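Local coordinates for DUF1491 domain-containing protein (Caulobacter crescentus, PDB 4GOQ) that is of unknown function, belongs to the DUF1491 family, and folds as a single alpha/beta domain with helices packed against a mixed beta-sheet, at residues Ala36-Ala41 with Asp77-Arg82; Lys40-Asp43 with Thr48-Leu51. All coordinates share one frame; numbering follows the deposited sequence.

Interaction 1. Residues Ala36-Ala41 with Asp77-Arg82; sequences AVLVKA and DAYAER
With CG anti to the backbone N (chi1 -177°) and every later torsion also extended, K40 stands straight out from strand 37-43 and carries NZ to D77 on helix 74-86; D77 turns its carboxylate back toward the strand, CG beside its own backbone N (chi1 -71°). This is alpha/beta packing, a helix laid over a mixed sheet and running nearly antiparallel to the strand beneath it (167°). K40 NZ donates to D77 OD1 at 2.7 Å, on the syn lone pair, and the two side chains cross at about a right angle. The same ammonium group also forms salt bridges with E73 and E94, so a long, flexible cation suits a place where three carboxylates converge. A methionine here would probably leave these acids facing one another without their shared counter-charge. D77 OD2 meanwhile hydrogen-bonds a glycerol, probably from the crystallisation liquor. One turn along the helix the contact becomes apolar. A80 is small, so L38 CD1 can reach the helix backbone, 3.8 Å from A80 CA. The same methyl lies near the plane of the Y79 ring, at its edge, with L38 CD1 4.3 Å from Y79 CD1.

Interaction 2. Residues Lys40-Asp43 with Thr48-Leu51; sequences KAVD and TARL
A41 and R50 face each other as a hydrogen-bonded antiparallel pair: A41 N donates to R50 O at 2.8 Å and R50 N returns a bond to A41 O at 2.9 Å. D43 and T48 repeat the pattern nearer the turn, but unevenly. D43 N to T48 O is short, 2.8 Å, whereas T48 N reaches D43 O only at 3.3 Å and with a more bent N-H...O angle of 141°. Side chains also meet across the non-hydrogen-bonded pairs. L51 CD1 packs against K40 CB at 3.6 Å, so the aliphatic root of the lysine serves the apolar layer while its charged end leads away to D77. V42 CG2 touches A49 CB at 4.0 Å; the beta-branched valine favours an extended backbone, and the small alanine takes little space beneath helix 74-86. On the face of A41 and R50, a water donates to A41 O, which thus holds two donors, and accepts from R50 NE in the plane of the guanidinium. R50 runs extended through CG and CD, and a kink at its third torsion (chi3 -65°) turns NE to the water; its NH2 also bonds the carbonyl of G100. D43 suits the start of the turn, its OD1 accepting from the backbone N of E46. The contact forms the turn end of the beta hairpin of strands 37-43 and 48-56: strand 91-97 flanks the first on its other edge, strand 62-65 continues the sheet beyond the second, and helix 74-86 covers A49 and L51 through L76 and Y79.

From the N terminus, the chain passes through helix 6-19 and strand 23-28 before entering strand 37-43, from which both contacts start, sharing K40 and A41. Interaction 2 closes first, a tight loop of four residues between D43 and T48. The chain then runs through strands 48-56 and 62-65 and returns on helix 74-86, where interaction 1 closes a longer loop that encloses the whole of the 48-51 segment. One contact pairs two strands of the sheet; the other lays the helix upon it. They meet where L51 of the hairpin fits under the helix, its CD2 3.6 Å from Y79 CD1, tying two neighbouring strands to helix 74-86 through one shared apolar interface.

Interaction 1. Residues Ala36-Ala41 with Asp77-Arg82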
ATOM      1  N   ALA A  36       3.745   7.362   7.052  1.00 25.95           N
ATOM      2  CA  ALA A  36       2.881   7.189   5.881  1.00 25.67           C
ATOM      3  C   ALA A  36       2.994   5.754   5.378  1.00 28.81           C
ATOM      4  O   ALA A  36       3.933   5.057   5.747  1.00 28.27           O
ATOM      5  CB  ALA A  36       3.305   8.147   4.793  1.00 27.25           C
ATOM      6  N   VAL A  37       2.084   5.316   4.506  1.00 26.14           N
ATOM      7  CA  VAL A  37       2.084   3.949   3.978  1.00 24.52           C
ATOM      8  C   VAL A  37       1.940   3.939   2.452  1.00 28.34           C
ATOM      9  O   VAL A  37       1.123   4.678   1.905  1.00 28.36           O
ATOM     10  CB  VAL A  37       0.950   3.070   4.605  1.00 27.95           C
ATOM     11  CG1 VAL A  37       1.007   1.631   4.081  1.00 28.15           C
ATOM     12  CG2 VAL A  37       0.998   3.064   6.138  1.00 27.60           C
ATOM     13  N   LEU A  38       2.753   3.093   1.784  1.00 25.56           N
ATOM     14  CA  LEU A  38       2.636   2.752   0.372  1.00 24.77           C
ATOM     15  C   LEU A  38       2.158   1.326   0.315  1.00 26.24           C
ATOM     16  O   LEU A  38       2.754   0.475   0.956  1.00 26.80           O
ATOM     17  CB  LEU A  38       3.968   2.858  -0.409  1.00 26.70           C
ATOM     18  CG  LEU A  38       4.518   4.205  -0.818  1.00 33.83           C
ATOM     19  CD1 LEU A  38       5.719   3.997  -1.764  1.00 32.43           C
ATOM     20  CD2 LEU A  38       3.452   5.078  -1.524  1.00 38.48           C
ATOM     21  N   VAL A  39       1.131   1.038  -0.479  1.00 23.78           N
ATOM     22  CA  VAL A  39       0.658  -0.331  -0.636  1.00 23.17           C
ATOM     23  C   VAL A  39       0.854  -0.747  -2.087  1.00 25.83           C
ATOM     24  O   VAL A  39       0.329  -0.090  -2.978  1.00 25.69           O
ATOM     25  CB  VAL A  39      -0.822  -0.512  -0.193  1.00 25.62           C
ATOM     26  CG1 VAL A  39      -1.303  -1.949  -0.434  1.00 25.66           C
ATOM     27  CG2 VAL A  39      -1.010  -0.111   1.262  1.00 25.11           C
ATOM     28  N   LYS A  40       1.606  -1.826  -2.307  1.00 24.06           N
ATOM     29  CA  LYS A  40       1.823  -2.410  -3.633  1.00 23.77           C
ATOM     30  C   LYS A  40       0.946  -3.642  -3.743  1.00 28.66           C
ATOM     31  O   LYS A  40       1.186  -4.609  -3.035  1.00 28.86           O
ATOM     32  CB  LYS A  40       3.301  -2.773  -3.820  1.00 25.55           C
ATOM     33  CG  LYS A  40       3.611  -3.334  -5.223  1.00 27.07           C
ATOM     34  CD  LYS A  40       5.100  -3.763  -5.207  1.00 31.61           C
ATOM     35  CE  LYS A  40       5.547  -4.413  -6.455  1.00 42.03           C
ATOM     36  NZ  LYS A  40       6.877  -5.069  -6.250  1.00 32.30           N
ATOM     37  N   ALA A  41      -0.079  -3.611  -4.606  1.00 26.85           N
ATOM     38  CA  ALA A  41      -0.989  -4.743  -4.769  1.00 25.43           C
ATOM     39  C   ALA A  41      -0.670  -5.451  -6.080  1.00 27.88           C
ATOM     40  O   ALA A  41      -0.772  -4.852  -7.141  1.00 26.76           O
ATOM     41  CB  ALA A  41      -2.434  -4.259  -4.739  1.00 25.47           C
ATOM     42  N   ASP A  77       8.519  -0.350  -8.146  1.00 23.67           N
ATOM     43  CA  ASP A  77       9.644  -0.563  -7.226  1.00 22.62           C
ATOM     44  C   ASP A  77      10.539   0.669  -7.237  1.00 25.57           C
ATOM     45  O   ASP A  77      10.947   1.106  -6.170  1.00 24.43           O
ATOM     46  CB  ASP A  77      10.415  -1.852  -7.602  1.00 24.08           C
ATOM     47  CG  ASP A  77       9.620  -3.135  -7.297  1.00 27.52           C
ATOM     48  OD1 ASP A  77       8.615  -3.055  -6.547  1.00 26.17           O
ATOM     49  OD2 ASP A  77       9.962  -4.184  -7.857  1.00 35.35           O
ATOM     50  N   ALA A  78      10.780   1.279  -8.431  1.00 23.06           N
ATOM     51  CA  ALA A  78      11.579   2.517  -8.534  1.00 24.06           C
ATOM     52  C   ALA A  78      10.886   3.644  -7.729  1.00 27.38           C
ATOM     53  O   ALA A  78      11.556   4.355  -6.967  1.00 27.90           O
ATOM     54  CB  ALA A  78      11.770   2.924 -10.010  1.00 25.15           C
ATOM     55  N   TYR A  79       9.569   3.764  -7.861  1.00 25.49           N
ATOM     56  CA  TYR A  79       8.766   4.751  -7.131  1.00 24.85           C
ATOM     57  C   TYR A  79       8.879   4.534  -5.610  1.00 26.44           C
ATOM     58  O   TYR A  79       9.083   5.504  -4.883  1.00 25.16           O
ATOM     59  CB  TYR A  79       7.283   4.760  -7.560  1.00 26.38           C
ATOM     60  CG  TYR A  79       6.539   5.928  -6.939  1.00 27.91           C
ATOM     61  CD1 TYR A  79       5.996   5.837  -5.657  1.00 28.24           C
ATOM     62  CD2 TYR A  79       6.402   7.135  -7.622  1.00 30.28           C
ATOM     63  CE1 TYR A  79       5.354   6.922  -5.063  1.00 28.66           C
ATOM     64  CE2 TYR A  79       5.730   8.217  -7.051  1.00 31.45           C
ATOM     65  CZ  TYR A  79       5.252   8.121  -5.755  1.00 35.19           C
ATOM     66  OH  TYR A  79       4.598   9.193  -5.193  1.00 32.56           O
ATOM     67  N   ALA A  80       8.774   3.284  -5.148  1.00 24.54           N
ATOM     68  CA  ALA A  80       8.849   2.944  -3.699  1.00 25.62           C
ATOM     69  C   ALA A  80      10.221   3.321  -3.110  1.00 26.98           C
ATOM     70  O   ALA A  80      10.289   3.857  -1.997  1.00 27.56           O
ATOM     71  CB  ALA A  80       8.583   1.441  -3.494  1.00 26.24           C
ATOM     72  N   GLU A  81      11.307   3.026  -3.846  1.00 22.22           N
ATOM     73  CA  GLU A  81      12.648   3.361  -3.391  1.00 22.25           C
ATOM     74  C   GLU A  81      12.769   4.893  -3.253  1.00 25.70           C
ATOM     75  O   GLU A  81      13.321   5.374  -2.262  1.00 24.84           O
ATOM     76  CB  GLU A  81      13.711   2.792  -4.366  1.00 23.63           C
ATOM     77  CG  GLU A  81      15.159   3.041  -3.925  1.00 27.85           C
ATOM     78  CD  GLU A  81      15.725   4.448  -4.101  1.00 33.25           C
ATOM     79  OE1 GLU A  81      15.348   5.150  -5.064  1.00 27.79           O
ATOM     80  OE2 GLU A  81      16.515   4.870  -3.233  1.00 30.20           O
ATOM     81  N   ARG A  82      12.287   5.640  -4.258  1.00 23.52           N
ATOM     82  CA  ARG A  82      12.371   7.097  -4.228  1.00 25.71           C
ATOM     83  C   ARG A  82      11.530   7.662  -3.062  1.00 27.59           C
ATOM     84  O   ARG A  82      11.986   8.566  -2.338  1.00 26.62           O
ATOM     85  CB  ARG A  82      11.927   7.701  -5.571  1.00 26.11           C
ATOM     86  CG  ARG A  82      12.348   9.159  -5.731  1.00 37.72           C
ATOM     87  CD  ARG A  82      11.893   9.730  -7.068  1.00 48.66           C
ATOM     88  NE  ARG A  82      12.445  11.066  -7.317  1.00 57.33           N
ATOM     89  CZ  ARG A  82      11.766  12.203  -7.188  1.00 69.78           C
ATOM     90  NH1 ARG A  82      10.489  12.185  -6.821  1.00 53.34           N
ATOM     91  NH2 ARG A  82      12.356  13.365  -7.429  1.00 59.68           N
TER

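Interaction 2. Residues Lys40-Asp43 with Thr48-Leu51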
ATOM      1  N   LYS A  40       1.606  -1.826  -2.307  1.00 24.06           N
ATOM      2  CA  LYS A  40       1.823  -2.410  -3.633  1.00 23.77           C
ATOM      3  C   LYS A  40       0.946  -3.642  -3.743  1.00 28.66           C
ATOM      4  O   LYS A  40       1.186  -4.609  -3.035  1.00 28.86           O
ATOM      5  CB  LYS A  40       3.301  -2.773  -3.820  1.00 25.55           C
ATOM      6  CG  LYS A  40       3.611  -3.334  -5.223  1.00 27.07           C
ATOM      7  CD  LYS A  40       5.100  -3.763  -5.207  1.00 31.61           C
ATOM      8  CE  LYS A  40       5.547  -4.413  -6.455  1.00 42.03           C
ATOM      9  NZ  LYS A  40       6.877  -5.069  -6.250  1.00 32.30           N
ATOM     10  N   ALA A  41      -0.079  -3.611  -4.606  1.00 26.85           N
ATOM     11  CA  ALA A  41      -0.989  -4.743  -4.769  1.00 25.43           C
ATOM     12  C   ALA A  41      -0.670  -5.451  -6.080  1.00 27.88           C
ATOM     13  O   ALA A  41      -0.772  -4.852  -7.141  1.00 26.76           O
ATOM     14  CB  ALA A  41      -2.434  -4.259  -4.739  1.00 25.47           C
ATOM     15  N   VAL A  42      -0.209  -6.693  -5.993  1.00 27.05           N
ATOM     16  CA  VAL A  42       0.205  -7.468  -7.163  1.00 29.74           C
ATOM     17  C   VAL A  42      -0.883  -8.469  -7.499  1.00 37.28           C
ATOM     18  O   VAL A  42      -1.290  -9.247  -6.628  1.00 36.28           O
ATOM     19  CB  VAL A  42       1.587  -8.173  -6.949  1.00 33.54           C
ATOM     20  CG1 VAL A  42       1.986  -9.009  -8.175  1.00 34.55           C
ATOM     21  CG2 VAL A  42       2.681  -7.161  -6.612  1.00 32.30           C
ATOM     22  N   ASP A  43      -1.338  -8.444  -8.768  1.00 37.44           N
ATOM     23  CA  ASP A  43      -2.340  -9.363  -9.310  1.00 38.93           C
ATOM     24  C   ASP A  43      -1.573 -10.492  -9.963  1.00 46.58           C
ATOM     25  O   ASP A  43      -0.958 -10.306 -11.021  1.00 45.60           O
ATOM     26  CB  ASP A  43      -3.301  -8.636 -10.282  1.00 40.62           C
ATOM     27  CG  ASP A  43      -4.525  -9.435 -10.754  1.00 47.41           C
ATOM     28  OD1 ASP A  43      -4.429 -10.685 -10.847  1.00 47.81           O
ATOM     29  OD2 ASP A  43      -5.569  -8.800 -11.067  1.00 46.34           O
ATOM     30  N   THR A  48      -0.036  -8.157 -13.312  1.00 41.56           N
ATOM     31  CA  THR A  48       0.059  -6.713 -13.207  1.00 39.76           C
ATOM     32  C   THR A  48       0.066  -6.252 -11.747  1.00 37.30           C
ATOM     33  O   THR A  48      -0.193  -7.048 -10.852  1.00 34.13           O
ATOM     34  CB  THR A  48      -1.049  -6.042 -13.991  1.00 54.24           C
ATOM     35  OG1 THR A  48      -0.697  -4.656 -14.106  1.00 60.76           O
ATOM     36  CG2 THR A  48      -2.438  -6.238 -13.346  1.00 49.11           C
ATOM     37  N   ALA A  49       0.366  -4.957 -11.517  1.00 32.42           N
ATOM     38  CA  ALA A  49       0.450  -4.451 -10.154  1.00 29.90           C
ATOM     39  C   ALA A  49       0.058  -2.985 -10.065  1.00 29.88           C
ATOM     40  O   ALA A  49       0.135  -2.234 -11.048  1.00 29.85           O
ATOM     41  CB  ALA A  49       1.862  -4.660  -9.624  1.00 30.50           C
ATOM     42  N   ARG A  50      -0.371  -2.577  -8.865  1.00 24.65           N
ATOM     43  CA  ARG A  50      -0.750  -1.205  -8.609  1.00 24.97           C
ATOM     44  C   ARG A  50      -0.056  -0.719  -7.356  1.00 27.26           C
ATOM     45  O   ARG A  50       0.264  -1.519  -6.478  1.00 26.17           O
ATOM     46  CB  ARG A  50      -2.280  -1.077  -8.449  1.00 25.66           C
ATOM     47  CG  ARG A  50      -3.051  -1.313  -9.755  1.00 27.55           C
ATOM     48  CD  ARG A  50      -4.552  -1.295  -9.483  1.00 31.11           C
ATOM     49  NE  ARG A  50      -4.973  -2.409  -8.624  1.00 34.75           N
ATOM     50  CZ  ARG A  50      -6.181  -2.508  -8.072  1.00 44.34           C
ATOM     51  NH1 ARG A  50      -7.094  -1.580  -8.293  1.00 29.80           N
ATOM     52  NH2 ARG A  50      -6.481  -3.544  -7.296  1.00 32.14           N
ATOM     53  N   LEU A  51       0.158   0.582  -7.270  1.00 23.99           N
ATOM     54  CA  LEU A  51       0.771   1.183  -6.082  1.00 24.81           C
ATOM     55  C   LEU A  51      -0.187   2.260  -5.568  1.00 27.95           C
ATOM     56  O   LEU A  51      -0.695   3.067  -6.357  1.00 27.09           O
ATOM     57  CB  LEU A  51       2.147   1.746  -6.453  1.00 25.65           C
ATOM     58  CG  LEU A  51       3.136   2.040  -5.342  1.00 32.50           C
ATOM     59  CD1 LEU A  51       3.534   0.760  -4.595  1.00 33.50           C
ATOM     60  CD2 LEU A  51       4.408   2.631  -5.940  1.00 36.40           C
TER
HETATM   61  O   HOH W   1      -3.575  -4.935  -8.046  1.00 37.59           O